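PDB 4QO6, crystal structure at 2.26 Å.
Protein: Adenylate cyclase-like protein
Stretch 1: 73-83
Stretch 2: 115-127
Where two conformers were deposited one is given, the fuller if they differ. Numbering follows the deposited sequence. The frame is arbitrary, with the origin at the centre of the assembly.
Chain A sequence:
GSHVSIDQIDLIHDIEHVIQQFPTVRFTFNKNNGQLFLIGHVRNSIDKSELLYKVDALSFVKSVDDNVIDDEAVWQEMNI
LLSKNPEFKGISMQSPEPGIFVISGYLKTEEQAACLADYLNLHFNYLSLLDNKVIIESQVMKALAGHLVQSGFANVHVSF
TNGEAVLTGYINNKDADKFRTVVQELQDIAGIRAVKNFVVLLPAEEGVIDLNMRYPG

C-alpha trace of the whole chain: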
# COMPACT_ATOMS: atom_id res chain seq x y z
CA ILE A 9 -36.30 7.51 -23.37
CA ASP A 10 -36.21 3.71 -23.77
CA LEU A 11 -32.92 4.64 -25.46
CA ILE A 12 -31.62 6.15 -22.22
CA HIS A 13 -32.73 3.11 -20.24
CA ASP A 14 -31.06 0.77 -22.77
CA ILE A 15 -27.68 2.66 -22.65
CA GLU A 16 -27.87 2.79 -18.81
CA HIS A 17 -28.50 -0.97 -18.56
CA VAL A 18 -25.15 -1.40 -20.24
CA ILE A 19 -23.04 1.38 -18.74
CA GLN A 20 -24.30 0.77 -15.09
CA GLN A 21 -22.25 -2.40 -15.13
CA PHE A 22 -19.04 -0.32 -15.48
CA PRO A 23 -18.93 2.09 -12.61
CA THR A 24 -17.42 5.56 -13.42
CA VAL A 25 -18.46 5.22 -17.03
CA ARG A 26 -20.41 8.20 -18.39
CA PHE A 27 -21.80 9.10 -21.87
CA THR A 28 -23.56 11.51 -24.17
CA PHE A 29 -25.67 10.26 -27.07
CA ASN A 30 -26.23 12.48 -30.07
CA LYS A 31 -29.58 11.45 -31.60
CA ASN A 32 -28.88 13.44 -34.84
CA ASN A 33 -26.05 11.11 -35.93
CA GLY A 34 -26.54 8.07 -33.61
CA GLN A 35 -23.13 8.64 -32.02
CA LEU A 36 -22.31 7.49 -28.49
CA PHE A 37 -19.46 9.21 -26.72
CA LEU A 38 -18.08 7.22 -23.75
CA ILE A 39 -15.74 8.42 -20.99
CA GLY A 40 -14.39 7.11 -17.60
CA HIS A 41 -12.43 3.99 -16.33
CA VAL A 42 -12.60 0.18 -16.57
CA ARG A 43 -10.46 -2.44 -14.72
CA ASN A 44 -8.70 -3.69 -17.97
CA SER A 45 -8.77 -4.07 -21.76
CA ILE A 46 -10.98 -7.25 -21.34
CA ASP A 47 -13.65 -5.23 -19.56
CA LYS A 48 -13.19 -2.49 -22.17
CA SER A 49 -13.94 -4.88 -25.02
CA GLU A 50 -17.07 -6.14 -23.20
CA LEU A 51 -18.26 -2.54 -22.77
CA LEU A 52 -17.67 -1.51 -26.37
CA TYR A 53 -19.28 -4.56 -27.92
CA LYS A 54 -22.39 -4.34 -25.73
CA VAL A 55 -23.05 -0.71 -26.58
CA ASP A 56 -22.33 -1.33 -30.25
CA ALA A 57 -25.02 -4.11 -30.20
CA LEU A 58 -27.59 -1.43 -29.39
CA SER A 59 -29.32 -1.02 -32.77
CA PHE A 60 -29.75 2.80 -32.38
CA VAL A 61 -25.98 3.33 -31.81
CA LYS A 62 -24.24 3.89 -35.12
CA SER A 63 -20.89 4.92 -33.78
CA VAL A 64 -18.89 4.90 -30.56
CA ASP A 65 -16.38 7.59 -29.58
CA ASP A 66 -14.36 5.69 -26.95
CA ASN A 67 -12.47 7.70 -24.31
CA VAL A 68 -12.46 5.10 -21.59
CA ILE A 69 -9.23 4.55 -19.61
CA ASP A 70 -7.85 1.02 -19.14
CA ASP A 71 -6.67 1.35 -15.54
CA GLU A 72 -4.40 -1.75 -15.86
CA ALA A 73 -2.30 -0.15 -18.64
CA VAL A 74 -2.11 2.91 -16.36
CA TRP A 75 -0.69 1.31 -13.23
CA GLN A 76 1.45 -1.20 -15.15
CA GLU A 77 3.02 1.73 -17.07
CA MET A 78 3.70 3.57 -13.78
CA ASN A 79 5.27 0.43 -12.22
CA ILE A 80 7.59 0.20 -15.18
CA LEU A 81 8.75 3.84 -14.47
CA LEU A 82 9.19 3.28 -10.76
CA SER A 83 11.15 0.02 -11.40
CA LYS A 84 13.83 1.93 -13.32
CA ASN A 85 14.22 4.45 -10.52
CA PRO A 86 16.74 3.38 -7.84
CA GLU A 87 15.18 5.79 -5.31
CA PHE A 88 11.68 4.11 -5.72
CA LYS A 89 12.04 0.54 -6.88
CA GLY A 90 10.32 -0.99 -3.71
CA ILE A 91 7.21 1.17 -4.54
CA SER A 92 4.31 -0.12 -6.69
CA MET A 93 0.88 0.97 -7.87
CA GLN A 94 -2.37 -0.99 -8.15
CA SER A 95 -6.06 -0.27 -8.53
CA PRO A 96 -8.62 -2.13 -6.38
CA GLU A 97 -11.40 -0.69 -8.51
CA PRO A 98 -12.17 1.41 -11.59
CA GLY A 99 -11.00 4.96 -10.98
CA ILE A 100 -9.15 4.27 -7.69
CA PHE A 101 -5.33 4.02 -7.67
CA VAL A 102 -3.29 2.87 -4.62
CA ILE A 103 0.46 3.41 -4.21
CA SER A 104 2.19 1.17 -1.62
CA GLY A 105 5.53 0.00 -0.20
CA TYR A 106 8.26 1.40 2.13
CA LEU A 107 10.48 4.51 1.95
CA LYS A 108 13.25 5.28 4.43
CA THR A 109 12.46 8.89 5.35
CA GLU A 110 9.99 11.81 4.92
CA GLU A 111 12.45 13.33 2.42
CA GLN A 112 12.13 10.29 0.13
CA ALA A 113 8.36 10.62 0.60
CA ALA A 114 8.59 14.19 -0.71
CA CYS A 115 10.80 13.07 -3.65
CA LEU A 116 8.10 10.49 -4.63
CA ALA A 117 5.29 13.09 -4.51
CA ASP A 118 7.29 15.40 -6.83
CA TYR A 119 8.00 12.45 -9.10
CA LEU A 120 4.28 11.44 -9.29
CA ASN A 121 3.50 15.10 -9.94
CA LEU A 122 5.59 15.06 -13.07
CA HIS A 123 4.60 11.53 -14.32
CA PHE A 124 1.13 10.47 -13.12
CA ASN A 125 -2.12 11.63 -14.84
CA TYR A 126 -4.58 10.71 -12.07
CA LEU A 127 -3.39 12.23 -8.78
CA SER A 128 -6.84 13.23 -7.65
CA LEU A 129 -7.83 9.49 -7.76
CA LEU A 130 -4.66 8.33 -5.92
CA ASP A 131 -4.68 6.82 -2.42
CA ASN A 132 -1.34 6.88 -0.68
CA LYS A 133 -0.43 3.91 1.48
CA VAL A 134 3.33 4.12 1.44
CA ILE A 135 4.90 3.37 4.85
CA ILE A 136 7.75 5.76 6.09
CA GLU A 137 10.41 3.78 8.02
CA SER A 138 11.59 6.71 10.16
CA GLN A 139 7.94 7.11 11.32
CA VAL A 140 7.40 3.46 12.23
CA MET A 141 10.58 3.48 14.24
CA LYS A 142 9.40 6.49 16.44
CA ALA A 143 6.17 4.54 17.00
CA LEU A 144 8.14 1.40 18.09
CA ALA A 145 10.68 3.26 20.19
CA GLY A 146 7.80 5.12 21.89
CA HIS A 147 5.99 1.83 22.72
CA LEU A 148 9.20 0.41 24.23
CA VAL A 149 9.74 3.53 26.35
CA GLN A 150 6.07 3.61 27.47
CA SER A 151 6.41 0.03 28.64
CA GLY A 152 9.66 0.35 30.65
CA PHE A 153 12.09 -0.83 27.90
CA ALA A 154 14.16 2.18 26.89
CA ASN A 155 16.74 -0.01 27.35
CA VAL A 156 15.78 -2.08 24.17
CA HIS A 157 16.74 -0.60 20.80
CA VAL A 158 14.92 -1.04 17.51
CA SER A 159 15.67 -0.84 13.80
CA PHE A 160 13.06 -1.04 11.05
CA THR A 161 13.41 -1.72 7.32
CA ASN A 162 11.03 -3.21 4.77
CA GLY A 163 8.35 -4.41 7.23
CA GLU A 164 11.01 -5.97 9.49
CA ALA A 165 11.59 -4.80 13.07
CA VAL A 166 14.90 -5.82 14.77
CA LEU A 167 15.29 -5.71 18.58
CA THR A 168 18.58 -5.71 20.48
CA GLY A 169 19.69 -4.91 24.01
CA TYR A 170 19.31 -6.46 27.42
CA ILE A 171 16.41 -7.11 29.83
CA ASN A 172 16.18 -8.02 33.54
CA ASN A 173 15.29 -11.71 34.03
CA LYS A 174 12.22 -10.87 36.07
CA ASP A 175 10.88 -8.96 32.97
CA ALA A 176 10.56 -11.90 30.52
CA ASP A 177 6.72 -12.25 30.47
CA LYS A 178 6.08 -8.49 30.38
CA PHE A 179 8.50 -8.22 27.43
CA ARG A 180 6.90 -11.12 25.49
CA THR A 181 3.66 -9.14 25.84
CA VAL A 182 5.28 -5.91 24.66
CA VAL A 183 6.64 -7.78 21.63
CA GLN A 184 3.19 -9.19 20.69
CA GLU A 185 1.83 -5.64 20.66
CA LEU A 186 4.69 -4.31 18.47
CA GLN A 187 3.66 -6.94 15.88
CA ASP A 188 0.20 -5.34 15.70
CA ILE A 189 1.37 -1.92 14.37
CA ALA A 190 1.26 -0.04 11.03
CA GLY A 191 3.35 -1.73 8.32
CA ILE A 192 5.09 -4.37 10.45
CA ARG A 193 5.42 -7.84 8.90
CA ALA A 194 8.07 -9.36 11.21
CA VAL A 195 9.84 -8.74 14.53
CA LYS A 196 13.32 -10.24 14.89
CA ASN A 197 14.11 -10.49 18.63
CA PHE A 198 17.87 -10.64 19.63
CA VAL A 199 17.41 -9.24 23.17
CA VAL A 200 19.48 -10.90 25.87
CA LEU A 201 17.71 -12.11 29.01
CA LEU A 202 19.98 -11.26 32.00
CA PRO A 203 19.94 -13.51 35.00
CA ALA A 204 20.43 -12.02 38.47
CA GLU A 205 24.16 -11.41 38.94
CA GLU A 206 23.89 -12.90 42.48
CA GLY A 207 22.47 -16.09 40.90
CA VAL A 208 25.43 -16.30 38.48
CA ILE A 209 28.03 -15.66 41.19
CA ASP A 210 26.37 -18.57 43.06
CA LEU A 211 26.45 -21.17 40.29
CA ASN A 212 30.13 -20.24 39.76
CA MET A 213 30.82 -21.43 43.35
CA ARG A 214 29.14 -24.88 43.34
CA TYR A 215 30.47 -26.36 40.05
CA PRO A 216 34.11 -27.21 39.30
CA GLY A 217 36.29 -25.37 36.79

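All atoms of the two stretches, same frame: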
# COMPACT_ATOMS: atom_id res chain seq x y z
N ALA A 73 -3.37 -0.73 -17.82
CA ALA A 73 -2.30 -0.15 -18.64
C ALA A 73 -1.71 1.00 -17.86
O ALA A 73 -0.53 1.14 -17.83
CB ALA A 73 -2.83 0.37 -20.00
N VAL A 74 -2.55 1.79 -17.20
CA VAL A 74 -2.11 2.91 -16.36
C VAL A 74 -1.20 2.55 -15.21
O VAL A 74 -0.06 3.06 -15.16
CB VAL A 74 -3.25 3.78 -15.85
CG1 VAL A 74 -2.70 4.90 -14.99
CG2 VAL A 74 -4.06 4.38 -17.04
N TRP A 75 -1.61 1.66 -14.33
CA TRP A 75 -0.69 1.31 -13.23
C TRP A 75 0.46 0.43 -13.64
O TRP A 75 1.51 0.50 -12.99
CB TRP A 75 -1.40 0.79 -11.95
CG TRP A 75 -2.26 -0.41 -12.08
CD1 TRP A 75 -3.61 -0.42 -12.17
CD2 TRP A 75 -1.83 -1.78 -12.09
NE1 TRP A 75 -4.07 -1.73 -12.29
CE2 TRP A 75 -2.99 -2.59 -12.24
CE3 TRP A 75 -0.59 -2.40 -12.04
CZ2 TRP A 75 -2.94 -4.01 -12.31
CZ3 TRP A 75 -0.53 -3.85 -12.13
CH2 TRP A 75 -1.72 -4.62 -12.23
N GLN A 76 0.30 -0.42 -14.68
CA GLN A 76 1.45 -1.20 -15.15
C GLN A 76 2.57 -0.26 -15.72
O GLN A 76 3.75 -0.49 -15.51
CB GLN A 76 1.03 -2.20 -16.21
CG GLN A 76 0.38 -3.45 -15.63
CD GLN A 76 -0.11 -4.39 -16.71
OE1 GLN A 76 -0.33 -3.97 -17.87
NE2 GLN A 76 -0.36 -5.67 -16.34
N GLU A 77 2.15 0.72 -16.52
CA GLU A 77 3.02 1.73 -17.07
C GLU A 77 3.76 2.42 -15.92
O GLU A 77 4.95 2.48 -15.92
CB GLU A 77 2.22 2.73 -17.91
CG GLU A 77 3.00 3.95 -18.40
CD GLU A 77 2.30 5.31 -18.21
OE1 GLU A 77 1.09 5.45 -18.56
OE2 GLU A 77 2.97 6.26 -17.70
N MET A 78 3.07 2.87 -14.90
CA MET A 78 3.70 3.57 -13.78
C MET A 78 4.71 2.67 -13.04
O MET A 78 5.77 3.14 -12.64
CB MET A 78 2.60 4.13 -12.83
CG MET A 78 3.04 5.13 -11.71
SD MET A 78 3.93 6.73 -12.12
CE MET A 78 3.30 7.08 -13.74
N ASN A 79 4.39 1.38 -12.88
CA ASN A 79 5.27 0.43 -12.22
C ASN A 79 6.50 0.23 -13.00
O ASN A 79 7.55 -0.01 -12.41
CB ASN A 79 4.59 -0.95 -12.02
CG ASN A 79 3.54 -0.91 -10.95
OD1 ASN A 79 3.53 0.05 -10.16
ND2 ASN A 79 2.61 -1.92 -10.91
N ILE A 80 6.39 0.28 -14.34
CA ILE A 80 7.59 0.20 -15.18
C ILE A 80 8.48 1.44 -14.87
O ILE A 80 9.70 1.29 -14.71
CB ILE A 80 7.27 0.06 -16.68
CG1 ILE A 80 6.70 -1.31 -17.00
CG2 ILE A 80 8.49 0.32 -17.54
CD1 ILE A 80 6.13 -1.42 -18.42
N LEU A 81 7.91 2.64 -14.73
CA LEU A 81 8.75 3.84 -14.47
C LEU A 81 9.40 3.76 -13.11
O LEU A 81 10.54 4.18 -12.95
CB LEU A 81 7.98 5.13 -14.52
CG LEU A 81 7.35 5.46 -15.86
CD1 LEU A 81 6.51 6.75 -15.78
CD2 LEU A 81 8.46 5.56 -16.91
N LEU A 82 8.66 3.30 -12.12
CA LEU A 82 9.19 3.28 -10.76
C LEU A 82 10.34 2.27 -10.64
O LEU A 82 11.30 2.53 -9.92
CB LEU A 82 8.10 2.97 -9.77
CG LEU A 82 7.00 4.02 -9.61
CD1 LEU A 82 5.80 3.35 -8.97
CD2 LEU A 82 7.50 5.21 -8.79
N SER A 83 10.22 1.17 -11.39
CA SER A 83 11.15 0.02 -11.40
C SER A 83 12.52 0.44 -11.85
O SER A 83 13.47 -0.11 -11.43
CB SER A 83 10.65 -1.10 -12.35
OG SER A 83 10.92 -0.83 -13.79
N CYS A 115 10.25 13.36 -2.32
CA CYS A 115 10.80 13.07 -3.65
C CYS A 115 9.77 12.29 -4.53
O CYS A 115 9.61 12.55 -5.73
CB CYS A 115 12.09 12.27 -3.50
SG CYS A 115 13.12 12.05 -4.99
N LEU A 116 9.07 11.33 -3.92
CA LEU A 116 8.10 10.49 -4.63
C LEU A 116 6.92 11.35 -5.07
O LEU A 116 6.49 11.23 -6.22
CB LEU A 116 7.65 9.30 -3.78
CG LEU A 116 6.64 8.34 -4.46
CD1 LEU A 116 7.26 7.57 -5.64
CD2 LEU A 116 6.02 7.39 -3.47
N ALA A 117 6.44 12.24 -4.20
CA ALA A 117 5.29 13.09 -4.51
C ALA A 117 5.59 14.00 -5.70
O ALA A 117 4.76 14.10 -6.64
CB ALA A 117 4.90 13.91 -3.29
N ASP A 118 6.78 14.63 -5.68
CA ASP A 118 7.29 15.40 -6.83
C ASP A 118 7.32 14.54 -8.08
O ASP A 118 6.90 14.98 -9.15
CB ASP A 118 8.76 15.85 -6.65
CG ASP A 118 8.97 16.77 -5.47
OD1 ASP A 118 7.98 17.41 -5.02
OD2 ASP A 118 10.16 16.86 -5.03
N TYR A 119 7.90 13.36 -7.96
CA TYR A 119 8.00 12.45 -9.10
C TYR A 119 6.59 12.18 -9.71
O TYR A 119 6.38 12.29 -10.93
CB TYR A 119 8.70 11.18 -8.66
CG TYR A 119 8.99 10.27 -9.77
CD1 TYR A 119 10.09 10.49 -10.60
CD2 TYR A 119 8.17 9.19 -10.05
CE1 TYR A 119 10.35 9.66 -11.68
CE2 TYR A 119 8.42 8.37 -11.13
CZ TYR A 119 9.50 8.60 -11.94
OH TYR A 119 9.72 7.76 -13.01
N LEU A 120 5.63 11.81 -8.85
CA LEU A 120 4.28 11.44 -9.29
C LEU A 120 3.58 12.65 -9.89
O LEU A 120 2.77 12.54 -10.83
CB LEU A 120 3.47 10.93 -8.11
CG LEU A 120 3.88 9.58 -7.53
CD1 LEU A 120 3.24 9.35 -6.18
CD2 LEU A 120 3.50 8.44 -8.47
N ASN A 121 3.95 13.83 -9.36
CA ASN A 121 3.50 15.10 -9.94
C ASN A 121 3.85 15.31 -11.37
O ASN A 121 3.04 15.82 -12.11
CB ASN A 121 4.03 16.31 -9.18
CG ASN A 121 2.95 17.02 -8.44
OD1 ASN A 121 2.04 17.66 -9.04
ND2 ASN A 121 3.01 16.91 -7.13
N LEU A 122 5.07 14.91 -11.72
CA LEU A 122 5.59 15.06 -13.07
C LEU A 122 5.16 13.93 -14.03
O LEU A 122 5.14 14.15 -15.21
CB LEU A 122 7.10 15.15 -12.98
CG LEU A 122 7.64 16.49 -12.44
CD1 LEU A 122 9.13 16.39 -12.22
CD2 LEU A 122 7.31 17.64 -13.39
N HIS A 123 4.79 12.75 -13.51
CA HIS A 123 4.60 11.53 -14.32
C HIS A 123 3.20 10.92 -14.30
O HIS A 123 2.87 10.23 -15.23
CB HIS A 123 5.63 10.46 -13.91
CG HIS A 123 7.04 10.87 -14.18
ND1 HIS A 123 7.62 10.79 -15.43
CD2 HIS A 123 7.97 11.47 -13.38
CE1 HIS A 123 8.84 11.27 -15.38
NE2 HIS A 123 9.08 11.71 -14.15
N PHE A 124 2.39 11.16 -13.27
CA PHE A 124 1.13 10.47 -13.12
C PHE A 124 -0.06 11.37 -13.50
O PHE A 124 -0.18 12.44 -12.97
CB PHE A 124 0.96 9.97 -11.69
CG PHE A 124 -0.16 8.96 -11.53
CD1 PHE A 124 -0.24 7.88 -12.35
CD2 PHE A 124 -1.14 9.13 -10.60
CE1 PHE A 124 -1.26 6.93 -12.23
CE2 PHE A 124 -2.16 8.20 -10.46
CZ PHE A 124 -2.21 7.09 -11.27
N ASN A 125 -0.95 10.88 -14.37
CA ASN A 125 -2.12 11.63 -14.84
C ASN A 125 -3.37 11.57 -13.99
O ASN A 125 -4.37 12.16 -14.35
CB ASN A 125 -2.53 11.21 -16.25
CG ASN A 125 -1.59 11.71 -17.31
OD1 ASN A 125 -1.15 12.87 -17.28
ND2 ASN A 125 -1.28 10.85 -18.28
N TYR A 126 -3.37 10.84 -12.88
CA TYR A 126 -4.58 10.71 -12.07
C TYR A 126 -4.39 10.89 -10.59
O TYR A 126 -4.89 10.10 -9.81
CB TYR A 126 -5.21 9.34 -12.37
CG TYR A 126 -5.52 9.15 -13.85
CD1 TYR A 126 -6.64 9.69 -14.41
CD2 TYR A 126 -4.70 8.37 -14.65
CE1 TYR A 126 -6.94 9.52 -15.75
CE2 TYR A 126 -5.00 8.17 -15.99
CZ TYR A 126 -6.12 8.76 -16.53
OH TYR A 126 -6.34 8.59 -17.86
N LEU A 127 -3.65 11.90 -10.20
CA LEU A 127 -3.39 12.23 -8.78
C LEU A 127 -4.60 12.42 -7.95
O LEU A 127 -4.57 12.12 -6.78
CB LEU A 127 -2.58 13.56 -8.67
CG LEU A 127 -1.09 13.41 -9.11
CD1 LEU A 127 -0.46 14.77 -9.35
CD2 LEU A 127 -0.30 12.66 -8.05

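Two helical segments meet here at 129° between their N-to-C directions, slightly nearer perpendicular than antiparallel, and their axes come no nearer than 12.1 Å. At that spacing the backbones cannot touch, so side chains have to fill the gap. No hydrogen bond crosses between the stretches; the contact is made by packing, and it buries 439 Å² counted over both sides.

The first stretch contributes one stripe of its helix: Val74, Met78, Leu81 and Leu82, spaced by three and four residues as a helix surface demands. Val74, Met78 and Leu81 point their CA-to-CB bonds toward the partner. Leu82 sets out sideways, and its m,t rotamer (chi1 -67°, chi2 161°) brings the end of the side chain back into reach. There CD2 of Leu82 lies 3.9 Å from CD1 of Leu116 and 4.0 Å from CE2 of Tyr119, so a single methyl serves two neighbours. Leu116 also starts sideways, but it takes the t,p rotamer, and that carries its CD1 to the meeting point.

Met78 is the centrepiece, with more of its own surface covered by the other stretch than any other residue here. Its backbone lies nearest Phe124, with 7.4 Å between the CA atoms of Met78 and Phe124. Chi1 is t at -169° and chi2 is p at 58°, while chi3, at 28°, sits between wells. In this bent shape Met78 SD lies 4.1 Å from Leu120 CD2, and the terminal Met78 CE reaches 3.9 Å from Phe124 CD1 and 3.5 Å from the backbone O of His123. Met78 SD also sits 5.3 Å from the centroid of the Phe124 ring, in an oblique approach.

Phe124 is the residue at which the second stretch leaves helical phi/psi, at -104/129, although its N still donates to Leu120 O at 2.8 Å. Its CA-to-CB bond points sideways, yet with chi1 at -166° (t) the ring extends into the contact, where Phe124 CE1 meets Val74 CG1 at 3.7 Å. The chain then turns through Asn125, which makes no contact across, and Tyr126 points toward the first helix again. Tyr126 CD2 is 4.0 Å from the same Val74 CG1. CG1 of Val74, with chi1 at 180° (t), thus touches both rings, each met obliquely, and Val74 CG2 also lies 4.0 Å from CE2 of Tyr126.

Toward the C-terminal part of the first helix, Tyr119 uses a t chi1 (-173°) to reach across, placing OH 3.5 Å from Leu81 CB. This is packing against carbon, while the ring itself lies against Leu82. Leu81, in the m,t rotamer, sends CD1 to 4.2 Å from His123 ND1, a looser contact on a residue otherwise exposed.

Read as rules, the contact pairs a regular apolar stripe with a helix and its departing chain. Met78, Tyr119 and Phe124 reach across with chi1 t, while Leu81 and Leu82 do so with chi1 m. Leu82, Leu116, Leu120 and Phe124 start sideways but bring their ends nearer, and methionine fits where the helix ends.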